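PDB 4GL8: oligopeptide ABC transporter OppAIV from Borrelia burgdorferi B31, which probably binds oligopeptides outside the cytoplasmic membrane as the solute-binding component of an ABC transporter for peptide uptake. Local coordinates for residues Ile64-Pro69 with Gly73-Leu78; Lys80-Ser85 with Tyr91-Arg96; Leu174-Leu177 with Thr181-Pro184. One frame throughout, in Å; residues are numbered along the deposited sequence. Where two conformers were deposited one is given.

Contact 1 of 3, residues Ile64-Pro69 with Gly73-Leu78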
ATOM      1  N   ILE A  64      -4.424   5.593  16.188  1.00 18.51           N
ATOM      2  CA  ILE A  64      -5.174   5.237  17.388  0.77 18.99           C
ATOM      3  C   ILE A  64      -4.561   3.917  17.888  1.00 19.53           C
ATOM      4  O   ILE A  64      -4.357   3.716  19.097  1.00 19.55           O
ATOM      5  CB  ILE A  64      -6.697   5.157  17.120  0.77 18.48           C
ATOM      6  CG1 ILE A  64      -7.251   6.554  16.782  0.77 18.47           C
ATOM      7  CG2 ILE A  64      -7.422   4.638  18.347  0.77 18.77           C
ATOM      8  CD1 ILE A  64      -8.619   6.549  16.118  0.77 18.24           C
ATOM      9  N   LEU A  65      -4.262   3.044  16.945  1.00 19.74           N
ATOM     10  CA  LEU A  65      -3.441   1.911  17.182  1.00 21.48           C
ATOM     11  C   LEU A  65      -2.205   2.172  16.345  1.00 21.85           C
ATOM     12  O   LEU A  65      -2.255   2.940  15.394  1.00 21.49           O
ATOM     13  CB  LEU A  65      -4.106   0.625  16.742  1.00 22.29           C
ATOM     14  CG  LEU A  65      -5.438   0.231  17.356  1.00 23.46           C
ATOM     15  CD1 LEU A  65      -5.592  -1.270  17.258  1.00 24.35           C
ATOM     16  CD2 LEU A  65      -5.566   0.653  18.798  1.00 24.74           C
ATOM     17  N   ASP A  66      -1.115   1.533  16.721  1.00 22.82           N
ATOM     18  CA  ASP A  66       0.174   1.701  16.117  1.00 24.35           C
ATOM     19  C   ASP A  66       0.513   0.330  15.524  1.00 25.51           C
ATOM     20  O   ASP A  66      -0.125  -0.674  15.862  1.00 25.64           O
ATOM     21  CB  ASP A  66       1.146   2.069  17.255  1.00 27.13           C
ATOM     22  CG  ASP A  66       2.535   2.501  16.785  1.00 29.23           C
ATOM     23  OD1 ASP A  66       2.679   3.057  15.676  1.00 31.69           O
ATOM     24  OD2 ASP A  66       3.499   2.315  17.566  1.00 33.21           O
ATOM     25  N   GLY A  67       1.505   0.287  14.636  1.00 25.73           N
ATOM     26  CA  GLY A  67       1.951  -0.954  14.033  1.00 25.74           C
ATOM     27  C   GLY A  67       2.830  -1.681  15.015  1.00 27.20           C
ATOM     28  O   GLY A  67       3.552  -1.069  15.813  1.00 26.80           O
ATOM     29  N   ASP A  68       2.753  -3.002  14.962  1.00 27.03           N
ATOM     30  CA  ASP A  68       3.578  -3.838  15.778  1.00 27.99           C
ATOM     31  C   ASP A  68       4.767  -4.291  14.944  1.00 27.94           C
ATOM     32  O   ASP A  68       4.616  -5.162  14.092  1.00 26.82           O
ATOM     33  CB  ASP A  68       2.785  -5.043  16.293  1.00 29.46           C
ATOM     34  CG  ASP A  68       3.576  -5.875  17.285  1.00 30.82           C
ATOM     35  OD1 ASP A  68       2.960  -6.477  18.175  1.00 31.63           O
ATOM     36  OD2 ASP A  68       4.814  -5.912  17.192  1.00 32.65           O
ATOM     37  N   PRO A  69       5.965  -3.731  15.227  1.00 28.23           N
ATOM     38  CA  PRO A  69       7.105  -4.000  14.360  1.00 28.54           C
ATOM     39  C   PRO A  69       7.557  -5.446  14.382  1.00 29.01           C
ATOM     40  O   PRO A  69       8.224  -5.885  13.467  1.00 28.74           O
ATOM     41  CB  PRO A  69       8.200  -3.054  14.883  1.00 28.83           C
ATOM     42  CG  PRO A  69       7.778  -2.663  16.249  1.00 28.72           C
ATOM     43  CD  PRO A  69       6.295  -2.801  16.321  1.00 27.59           C
ATOM     44  N   GLY A  73       1.367  -6.894  12.958  1.00 23.51           N
ATOM     45  CA  GLY A  73      -0.000  -6.609  13.416  1.00 23.01           C
ATOM     46  C   GLY A  73      -0.123  -5.176  13.967  1.00 22.00           C
ATOM     47  O   GLY A  73       0.568  -4.279  13.505  1.00 21.14           O
ATOM     48  N   TYR A  74      -0.979  -4.998  14.977  1.00 21.75           N
ATOM     49  CA  TYR A  74      -1.220  -3.705  15.638  1.00 21.78           C
ATOM     50  C   TYR A  74      -0.939  -3.791  17.133  1.00 22.34           C
ATOM     51  O   TYR A  74      -0.819  -4.865  17.685  1.00 21.94           O
ATOM     52  CB  TYR A  74      -2.684  -3.280  15.451  1.00 21.47           C
ATOM     53  CG  TYR A  74      -3.656  -4.262  16.044  1.00 22.13           C
ATOM     54  CD1 TYR A  74      -3.975  -4.217  17.385  1.00 23.03           C
ATOM     55  CD2 TYR A  74      -4.195  -5.288  15.277  1.00 23.28           C
ATOM     56  CE1 TYR A  74      -4.842  -5.135  17.946  1.00 24.22           C
ATOM     57  CE2 TYR A  74      -5.055  -6.236  15.832  1.00 23.87           C
ATOM     58  CZ  TYR A  74      -5.384  -6.134  17.167  1.00 24.73           C
ATOM     59  OH  TYR A  74      -6.241  -7.049  17.747  1.00 27.99           O
ATOM     60  N   ARG A  75      -0.873  -2.641  17.788  1.00 23.69           N
ATOM     61  CA  ARG A  75      -0.676  -2.567  19.244  1.00 24.63           C
ATOM     62  C   ARG A  75      -1.101  -1.166  19.693  1.00 23.99           C
ATOM     63  O   ARG A  75      -1.403  -0.311  18.831  1.00 23.13           O
ATOM     64  CB  ARG A  75       0.793  -2.864  19.624  1.00 26.88           C
ATOM     65  CG  ARG A  75       1.787  -1.812  19.122  1.00 27.69           C
ATOM     66  CD  ARG A  75       3.181  -2.040  19.684  1.00 29.29           C
ATOM     67  NE  ARG A  75       4.097  -1.019  19.209  1.00 30.35           N
ATOM     68  CZ  ARG A  75       5.423  -1.068  19.287  1.00 32.76           C
ATOM     69  NH1 ARG A  75       6.045  -2.113  19.796  1.00 34.00           N
ATOM     70  NH2 ARG A  75       6.133  -0.062  18.802  1.00 34.94           N
ATOM     71  N   PRO A  76      -1.158  -0.928  21.025  1.00 24.04           N
ATOM     72  CA  PRO A  76      -1.705   0.343  21.476  1.00 23.74           C
ATOM     73  C   PRO A  76      -0.891   1.457  20.877  1.00 23.12           C
ATOM     74  O   PRO A  76       0.317   1.316  20.714  1.00 22.15           O
ATOM     75  CB  PRO A  76      -1.527   0.294  23.005  1.00 25.09           C
ATOM     76  CG  PRO A  76      -1.540  -1.162  23.335  1.00 25.91           C
ATOM     77  CD  PRO A  76      -0.854  -1.829  22.160  1.00 25.31           C
ATOM     78  N   GLY A  77      -1.579   2.526  20.496  1.00 22.37           N
ATOM     79  CA  GLY A  77      -0.953   3.737  19.990  1.00 21.89           C
ATOM     80  C   GLY A  77      -1.469   4.903  20.805  1.00 21.86           C
ATOM     81  O   GLY A  77      -1.224   4.968  22.002  1.00 21.86           O
ATOM     82  N   LEU A  78      -2.229   5.806  20.188  1.00 21.02           N
ATOM     83  CA  LEU A  78      -2.800   6.923  20.965  1.00 21.26           C
ATOM     84  C   LEU A  78      -3.702   6.380  22.072  1.00 21.62           C
ATOM     85  O   LEU A  78      -3.667   6.860  23.199  1.00 21.76           O
ATOM     86  CB  LEU A  78      -3.556   7.900  20.064  1.00 20.54           C
ATOM     87  CG  LEU A  78      -2.751   8.665  19.017  1.00 20.03           C
ATOM     88  CD1 LEU A  78      -3.679   9.292  17.995  1.00 19.81           C
ATOM     89  CD2 LEU A  78      -1.950   9.747  19.706  1.00 20.67           C
TER
HETATM   90  O   HOH W   1       2.304   3.260  20.401  1.00 28.81           O
HETATM   91  O   HOH W   2       0.471  -7.929  17.445  1.00 31.68           O

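Contact 2 of 3, residues Lys80-Ser85 with Tyr91-Arg96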
ATOM      1  N   LYS A  80      -4.489   3.560  24.720  1.00 25.50           N
ATOM      2  CA  LYS A  80      -3.882   2.532  25.550  1.00 26.98           C
ATOM      3  C   LYS A  80      -4.749   1.274  25.684  1.00 26.93           C
ATOM      4  O   LYS A  80      -4.224   0.224  25.973  1.00 27.02           O
ATOM      5  CB  LYS A  80      -3.521   3.060  26.931  1.00 29.04           C
ATOM      6  CG  LYS A  80      -4.701   3.421  27.796  1.00 31.15           C
ATOM      7  CD  LYS A  80      -4.248   4.114  29.074  1.00 33.81           C
ATOM      8  CE  LYS A  80      -5.471   4.462  29.914  1.00 37.00           C
ATOM      9  NZ  LYS A  80      -5.085   5.055  31.229  1.00 40.08           N
ATOM     10  N   SER A  81      -6.056   1.386  25.453  1.00 26.43           N
ATOM     11  CA  SER A  81      -6.943   0.238  25.464  1.00 26.47           C
ATOM     12  C   SER A  81      -8.276   0.593  24.812  1.00 26.17           C
ATOM     13  O   SER A  81      -8.557   1.754  24.486  1.00 24.13           O
ATOM     14  CB  SER A  81      -7.189  -0.229  26.905  1.00 27.33           C
ATOM     15  OG  SER A  81      -7.767   0.819  27.661  1.00 27.39           O
ATOM     16  N   TRP A  82      -9.100  -0.423  24.629  1.00 26.40           N
ATOM     17  CA  TRP A  82     -10.340  -0.228  23.924  1.00 26.74           C
ATOM     18  C   TRP A  82     -11.322  -1.282  24.361  1.00 27.75           C
ATOM     19  O   TRP A  82     -10.922  -2.339  24.832  1.00 25.75           O
ATOM     20  CB  TRP A  82     -10.110  -0.286  22.396  1.00 26.97           C
ATOM     21  CG  TRP A  82      -9.331  -1.495  21.954  1.00 27.49           C
ATOM     22  CD1 TRP A  82      -9.839  -2.695  21.607  1.00 27.40           C
ATOM     23  CD2 TRP A  82      -7.907  -1.623  21.867  1.00 27.85           C
ATOM     24  NE1 TRP A  82      -8.842  -3.562  21.307  1.00 27.45           N
ATOM     25  CE2 TRP A  82      -7.639  -2.932  21.449  1.00 28.10           C
ATOM     26  CE3 TRP A  82      -6.833  -0.757  22.109  1.00 29.14           C
ATOM     27  CZ2 TRP A  82      -6.334  -3.413  21.246  1.00 28.79           C
ATOM     28  CZ3 TRP A  82      -5.524  -1.235  21.916  1.00 28.66           C
ATOM     29  CH2 TRP A  82      -5.295  -2.548  21.482  1.00 28.67           C
ATOM     30  N   ASP A  83     -12.601  -0.942  24.220  1.00 27.96           N
ATOM     31  CA  ASP A  83     -13.707  -1.834  24.480  1.00 29.52           C
ATOM     32  C   ASP A  83     -14.413  -2.067  23.150  1.00 27.93           C
ATOM     33  O   ASP A  83     -14.380  -1.210  22.285  1.00 25.75           O
ATOM     34  CB  ASP A  83     -14.724  -1.166  25.409  1.00 31.84           C
ATOM     35  CG  ASP A  83     -14.196  -0.924  26.792  1.00 33.90           C
ATOM     36  OD1 ASP A  83     -13.429  -1.756  27.309  1.00 36.74           O
ATOM     37  OD2 ASP A  83     -14.591   0.101  27.379  1.00 37.82           O
ATOM     38  N   ILE A  84     -15.080  -3.207  23.028  1.00 27.11           N
ATOM     39  CA  ILE A  84     -15.925  -3.512  21.869  1.00 26.61           C
ATOM     40  C   ILE A  84     -17.278  -4.006  22.380  1.00 26.14           C
ATOM     41  O   ILE A  84     -17.358  -4.840  23.275  1.00 25.47           O
ATOM     42  CB  ILE A  84     -15.294  -4.597  20.976  1.00 27.55           C
ATOM     43  CG1 ILE A  84     -13.810  -4.292  20.746  1.00 27.35           C
ATOM     44  CG2 ILE A  84     -16.028  -4.701  19.646  1.00 27.02           C
ATOM     45  CD1 ILE A  84     -13.064  -5.344  19.955  1.00 27.51           C
ATOM     46  N   SER A  85     -18.351  -3.466  21.817  1.00 25.55           N
ATOM     47  CA  SER A  85     -19.684  -3.877  22.220  1.00 25.31           C
ATOM     48  C   SER A  85     -19.952  -5.351  21.868  1.00 25.75           C
ATOM     49  O   SER A  85     -19.371  -5.899  20.963  1.00 24.49           O
ATOM     50  CB  SER A  85     -20.720  -2.988  21.555  1.00 24.50           C
ATOM     51  OG  SER A  85     -20.647  -3.154  20.158  1.00 24.16           O
ATOM     52  N   TYR A  91     -16.870   0.546  18.927  1.00 21.32           N
ATOM     53  CA  TYR A  91     -15.527   0.516  19.515  1.00 21.09           C
ATOM     54  C   TYR A  91     -15.290   1.780  20.293  1.00 21.32           C
ATOM     55  O   TYR A  91     -15.621   2.882  19.824  1.00 21.18           O
ATOM     56  CB  TYR A  91     -14.446   0.443  18.431  1.00 20.49           C
ATOM     57  CG  TYR A  91     -14.368  -0.886  17.769  1.00 20.55           C
ATOM     58  CD1 TYR A  91     -15.391  -1.324  16.958  1.00 20.71           C
ATOM     59  CD2 TYR A  91     -13.276  -1.706  17.948  1.00 20.76           C
ATOM     60  CE1 TYR A  91     -15.337  -2.554  16.342  1.00 21.21           C
ATOM     61  CE2 TYR A  91     -13.209  -2.940  17.339  1.00 21.08           C
ATOM     62  CZ  TYR A  91     -14.241  -3.361  16.534  1.00 21.22           C
ATOM     63  OH  TYR A  91     -14.184  -4.574  15.893  1.00 21.35           O
ATOM     64  N   THR A  92     -14.701   1.623  21.475  1.00 22.12           N
ATOM     65  CA  THR A  92     -14.526   2.732  22.409  1.00 22.53           C
ATOM     66  C   THR A  92     -13.044   2.706  22.789  1.00 23.17           C
ATOM     67  O   THR A  92     -12.568   1.746  23.412  1.00 25.29           O
ATOM     68  CB  THR A  92     -15.488   2.585  23.625  1.00 23.47           C
ATOM     69  OG1 THR A  92     -16.855   2.472  23.164  1.00 23.09           O
ATOM     70  CG2 THR A  92     -15.391   3.774  24.611  1.00 23.80           C
ATOM     71  N   PHE A  93     -12.317   3.739  22.359  1.00 21.93           N
ATOM     72  CA  PHE A  93     -10.889   3.879  22.607  1.00 21.47           C
ATOM     73  C   PHE A  93     -10.616   4.836  23.782  1.00 22.06           C
ATOM     74  O   PHE A  93     -11.149   5.952  23.847  1.00 21.40           O
ATOM     75  CB  PHE A  93     -10.199   4.361  21.318  1.00 20.17           C
ATOM     76  CG  PHE A  93     -10.376   3.421  20.178  1.00 19.14           C
ATOM     77  CD1 PHE A  93      -9.538   2.314  20.041  1.00 18.90           C
ATOM     78  CD2 PHE A  93     -11.419   3.575  19.289  1.00 18.73           C
ATOM     79  CE1 PHE A  93      -9.732   1.402  19.031  1.00 18.47           C
ATOM     80  CE2 PHE A  93     -11.608   2.667  18.248  1.00 18.21           C
ATOM     81  CZ  PHE A  93     -10.783   1.571  18.136  1.00 18.12           C
ATOM     82  N   HIS A  94      -9.783   4.371  24.712  1.00 22.69           N
ATOM     83  CA  HIS A  94      -9.370   5.161  25.883  1.00 23.48           C
ATOM     84  C   HIS A  94      -7.976   5.686  25.611  1.00 23.15           C
ATOM     85  O   HIS A  94      -7.031   4.900  25.495  1.00 21.92           O
ATOM     86  CB  HIS A  94      -9.392   4.289  27.141  1.00 24.55           C
ATOM     87  CG  HIS A  94     -10.689   3.588  27.334  1.00 25.19           C
ATOM     88  ND1 HIS A  94     -11.802   4.223  27.865  1.00 26.09           N
ATOM     89  CD2 HIS A  94     -11.078   2.332  27.021  1.00 25.35           C
ATOM     90  CE1 HIS A  94     -12.818   3.371  27.886  1.00 26.29           C
ATOM     91  NE2 HIS A  94     -12.408   2.219  27.373  1.00 26.39           N
ATOM     92  N   LEU A  95      -7.867   7.003  25.439  1.00 23.32           N
ATOM     93  CA  LEU A  95      -6.589   7.618  25.087  1.00 24.01           C
ATOM     94  C   LEU A  95      -5.660   7.599  26.311  1.00 25.09           C
ATOM     95  O   LEU A  95      -6.126   7.709  27.452  1.00 25.19           O
ATOM     96  CB  LEU A  95      -6.796   9.064  24.567  1.00 24.32           C
ATOM     97  CG  LEU A  95      -7.725   9.233  23.356  1.00 24.68           C
ATOM     98  CD1 LEU A  95      -7.809  10.676  22.883  1.00 25.26           C
ATOM     99  CD2 LEU A  95      -7.358   8.317  22.190  1.00 23.72           C
ATOM    100  N   ARG A  96      -4.355   7.423  26.083  1.00 25.08           N
ATOM    101  CA  ARG A  96      -3.381   7.591  27.169  1.00 26.08           C
ATOM    102  C   ARG A  96      -3.322   9.057  27.620  1.00 27.55           C
ATOM    103  O   ARG A  96      -3.744   9.953  26.892  1.00 26.78           O
ATOM    104  CB  ARG A  96      -1.994   7.088  26.785  1.00 25.51           C
ATOM    105  CG  ARG A  96      -1.394   7.766  25.575  1.00 24.51           C
ATOM    106  CD  ARG A  96      -0.085   7.088  25.184  1.00 24.72           C
ATOM    107  NE  ARG A  96      -0.301   5.814  24.513  1.00 23.79           N
ATOM    108  CZ  ARG A  96      -0.046   4.619  25.021  1.00 24.03           C
ATOM    109  NH1 ARG A  96       0.477   4.498  26.230  1.00 25.23           N
ATOM    110  NH2 ARG A  96      -0.281   3.519  24.289  1.00 23.42           N
TER
HETATM  111  O   HOH W   3     -17.402  -0.058  22.875  1.00 18.46           O

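Contact 3 of 3, residues Leu174-Leu177 with Thr181-Pro184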
ATOM      1  N   LEU A 174      -9.607  -3.147  13.829  1.00 20.02           N
ATOM      2  CA  LEU A 174      -8.466  -2.694  14.624  1.00 20.53           C
ATOM      3  C   LEU A 174      -7.167  -2.606  13.790  1.00 20.74           C
ATOM      4  O   LEU A 174      -6.417  -1.635  13.873  1.00 20.60           O
ATOM      5  CB  LEU A 174      -8.261  -3.576  15.874  1.00 21.69           C
ATOM      6  CG  LEU A 174      -9.429  -3.637  16.870  1.00 22.61           C
ATOM      7  CD1 LEU A 174      -9.273  -4.729  17.925  1.00 23.54           C
ATOM      8  CD2 LEU A 174      -9.589  -2.284  17.557  1.00 23.45           C
ATOM      9  N   ASP A 175      -6.905  -3.606  12.966  1.00 21.15           N
ATOM     10  CA  ASP A 175      -5.655  -3.631  12.219  1.00 22.15           C
ATOM     11  C   ASP A 175      -5.645  -2.506  11.160  1.00 22.15           C
ATOM     12  O   ASP A 175      -4.614  -1.947  10.818  1.00 22.20           O
ATOM     13  CB  ASP A 175      -5.468  -5.006  11.585  1.00 22.73           C
ATOM     14  CG  ASP A 175      -4.102  -5.182  11.041  1.00 23.31           C
ATOM     15  OD1 ASP A 175      -3.144  -5.150  11.834  1.00 23.09           O
ATOM     16  OD2 ASP A 175      -3.980  -5.320   9.820  1.00 24.16           O
ATOM     17  N   MET A 176      -6.842  -2.153  10.734  1.00 21.89           N
ATOM     18  CA  MET A 176      -7.141  -1.107   9.776  1.00 22.28           C
ATOM     19  C   MET A 176      -6.777   0.289  10.300  1.00 20.44           C
ATOM     20  O   MET A 176      -6.383   1.176   9.532  1.00 20.18           O
ATOM     21  CB  MET A 176      -8.647  -1.230   9.519  1.00 24.12           C
ATOM     22  CG  MET A 176      -9.251  -0.502   8.379  1.00 27.21           C
ATOM     23  SD  MET A 176     -10.875  -1.275   8.078  1.00 30.54           S
ATOM     24  CE  MET A 176     -10.984  -0.720   6.392  1.00 32.54           C
ATOM     25  N   LEU A 177      -6.899   0.492  11.610  1.00 18.98           N
ATOM     26  CA  LEU A 177      -6.592   1.768  12.224  1.00 17.74           C
ATOM     27  C   LEU A 177      -5.131   2.199  12.121  1.00 17.81           C
ATOM     28  O   LEU A 177      -4.814   3.383  12.378  1.00 17.47           O
ATOM     29  CB  LEU A 177      -7.046   1.806  13.678  1.00 17.67           C
ATOM     30  CG  LEU A 177      -8.537   1.848  13.912  1.00 17.72           C
ATOM     31  CD1 LEU A 177      -8.841   1.651  15.409  1.00 18.36           C
ATOM     32  CD2 LEU A 177      -9.139   3.159  13.400  1.00 17.66           C
ATOM     33  N   THR A 181      -4.617   6.535   6.312  1.00 20.63           N
ATOM     34  CA  THR A 181      -5.928   7.168   6.126  1.00 21.21           C
ATOM     35  C   THR A 181      -6.675   7.360   7.448  1.00 20.36           C
ATOM     36  O   THR A 181      -7.459   8.337   7.601  1.00 22.12           O
ATOM     37  CB  THR A 181      -6.800   6.273   5.216  1.00 22.69           C
ATOM     38  OG1 THR A 181      -6.135   6.089   3.971  1.00 24.63           O
ATOM     39  CG2 THR A 181      -8.101   6.887   4.933  1.00 25.02           C
ATOM     40  N   PHE A 182      -6.439   6.445   8.389  1.00 18.26           N
ATOM     41  CA  PHE A 182      -7.062   6.494   9.694  1.00 18.28           C
ATOM     42  C   PHE A 182      -6.242   7.217  10.766  1.00 17.98           C
ATOM     43  O   PHE A 182      -6.704   7.388  11.895  1.00 18.43           O
ATOM     44  CB  PHE A 182      -7.373   5.087  10.189  1.00 18.16           C
ATOM     45  CG  PHE A 182      -8.532   4.432   9.511  1.00 18.15           C
ATOM     46  CD1 PHE A 182      -9.811   4.562  10.018  1.00 18.66           C
ATOM     47  CD2 PHE A 182      -8.336   3.623   8.435  1.00 18.39           C
ATOM     48  CE1 PHE A 182     -10.866   3.901   9.455  1.00 19.01           C
ATOM     49  CE2 PHE A 182      -9.389   2.979   7.830  1.00 18.94           C
ATOM     50  CZ  PHE A 182     -10.666   3.109   8.341  1.00 18.85           C
ATOM     51  N   ILE A 183      -5.052   7.676  10.424  1.00 18.30           N
ATOM     52  CA  ILE A 183      -4.180   8.306  11.415  1.00 18.62           C
ATOM     53  C   ILE A 183      -4.606   9.758  11.591  1.00 18.46           C
ATOM     54  O   ILE A 183      -4.744  10.470  10.610  1.00 18.99           O
ATOM     55  CB  ILE A 183      -2.684   8.189  11.028  1.00 18.90           C
ATOM     56  CG1 ILE A 183      -2.309   6.711  10.977  1.00 19.20           C
ATOM     57  CG2 ILE A 183      -1.818   8.929  12.035  1.00 18.73           C
ATOM     58  CD1 ILE A 183      -0.894   6.417  10.523  1.00 19.40           C
ATOM     59  N   PRO A 184      -4.843  10.189  12.838  1.00 18.49           N
ATOM     60  CA  PRO A 184      -5.275  11.567  13.054  1.00 19.46           C
ATOM     61  C   PRO A 184      -4.196  12.584  12.692  1.00 20.57           C
ATOM     62  O   PRO A 184      -2.988  12.309  12.880  1.00 20.62           O
ATOM     63  CB  PRO A 184      -5.573  11.620  14.566  1.00 19.30           C
ATOM     64  CG  PRO A 184      -5.813  10.171  14.945  1.00 18.74           C
ATOM     65  CD  PRO A 184      -4.833   9.426  14.099  1.00 18.49           C
TER
HETATM   66  O   HOH W   4      -5.627   5.392  13.556  1.00 17.92           O

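Contact 1 of 3, residues Ile64-Pro69 with Gly73-Leu78
D66 and R75 form the hydrogen-bonded pair at the heart of a short antiparallel hairpin. D66 N reaches R75 O at 2.8 Å, and R75 N answers to D66 O at 2.9 Å. Nearer the turn, D68 N binds G73 O at 2.9 Å.

Packing is tight on the apolar side. L65 and Y74 run side by side, and CD1 of L65 lies 3.4 Å from CD1 of Y74. The tyrosine CG sits between its own backbone N and carbonyl carbon (chi1 61°), which turns the ring alongside the leucine. The backbones leave no room for a side chain at G77, whose CA is 4.2 Å from L65 CA, so a glycine fits here.

The face carrying D66 and R75 is looser and wetter. Their salt bridge is long, D66 OD2 to R75 NH2 being 3.8 Å, and the carboxylate oxygen lies at the guanidinium edge. E524 is the stronger partner of this arginine. P69 CD covers one guanidinium face, 3.5 Å from R75 CZ, an apolar surface suited to the flat cation. One water joins D66 OD2 to P76 O; a second donates to D68 OD1 and, weakly, to Y74 O, while D68 OD2 is held by R70 N.

Strand 65-67 is an edge strand of a five-stranded antiparallel sheet within this chain. L65 and Y74 both rest on W82 of strand 74-84 and on L174 of helix 173-176.

Contact 2 of 3, residues Lys80-Ser85 with Tyr91-Arg96
D83 and H94 both carry CG anti to their own carbonyl carbon (chi1 -67° and -52°), and this brings carboxylate and imidazole together diagonally across two strands. H94 NE2 donates to D83 OD2 at 3.0 Å. The oxygen lies in the ring plane, but the donor meets the carboxylate from above its plane, the two planes standing 73° apart. Such a pair suits the more exposed face of a sheet, and a nearby carboxylate would tend to favour a protonated imidazole.

Strands 74-84 and 90-95 form a beta hairpin, 90-95 being the middle strand of the five-stranded antiparallel sheet, which probably belongs to the additional domain of OppA-type binding proteins. Within it, H94 N binds S81 O at 2.9 Å and D83 N binds T92 O at 2.8 Å.

The other face holds the non-hydrogen-bonded pairs W82-F93 and I84-Y91. I84 lays CG2 over one face of the tyrosine ring in a CH-pi contact, 4.0 Å from the centroid, while its CD1 touches Y91 CE2 at 3.6 Å. W82 CB packs 3.6 Å from F93 CD1, and the two rings are oblique to one another. L174 of helix 173-176 covers this aromatic surface.

At the far end K80 N binds H94 O, and K80 CA lies over a face of the R96 guanidinium, 3.9 Å from NH2. R96 NE is bonded to G77 O, and Y229 makes a cation-pi contact with the same arginine.

Contact 3 of 3, residues Leu174-Leu177 with Thr181-Pro184
Helix 173-176 meets the 3-10 segment at 181-182 through a Met-aromatic contact between M176 and F182, a buried join between a helix and the loop that follows it. The sulfur approaches obliquely: M176 SD is 5.3 Å from the ring centroid and 52° off its normal. Closer contact comes from further up the side chain, where M176 CG touches F182 CE2 at 3.5 Å. With CG anti to the backbone N (chi1 -167°) and the rest of the chain extended, the flexible methionine runs past the ring's outer end.

L177 lies on the other side of the ring's axis, its CD2 3.7 Å from F182 CD1, and the two side chains cross at about a right angle. Between these contacts the backbone itself approaches the ring, M176 O standing 3.3 Å from F182 CD2. A large flat phenylalanine suits such a place, since it can meet both neighbours at once. I132 of helix 129-135 also touches F182, and M131 and V135 of that helix meet M176, so the M176-F182 pair packs against it.

Within the first segment L177 N binds L174 O at 3.1 Å. No direct hydrogen bond joins the two segments, but one water lies between backbone carbonyls of both; its 2.5 Å approach to L177 O is short enough to be doubtful, while it donates to F182 O at 2.8 Å.

In the fold
All three contacts lie on one side of the chain's centre and touch one another. Contacts 1 and 2 use strand 74-84 in succession, their centres about 13 Å apart; L78 O of contact 1 lies 3.0 Å from R96 N of contact 2, a probable hydrogen bond, and I64 CG2 packs 3.6 Å from F93 CD1. The helix of contact 3 packs against the face of the sheet to which both belong: L65 CD1 lies 3.5 Å from L174 O, and F93 CZ 3.3 Å from L177 CD1. Contact 3 is centred about 9 Å from contact 1 and 14 Å from contact 2. D175 lies against Y74 and makes a salt bridge with R519, joining the region of contact 3 to a residue near the C-terminus.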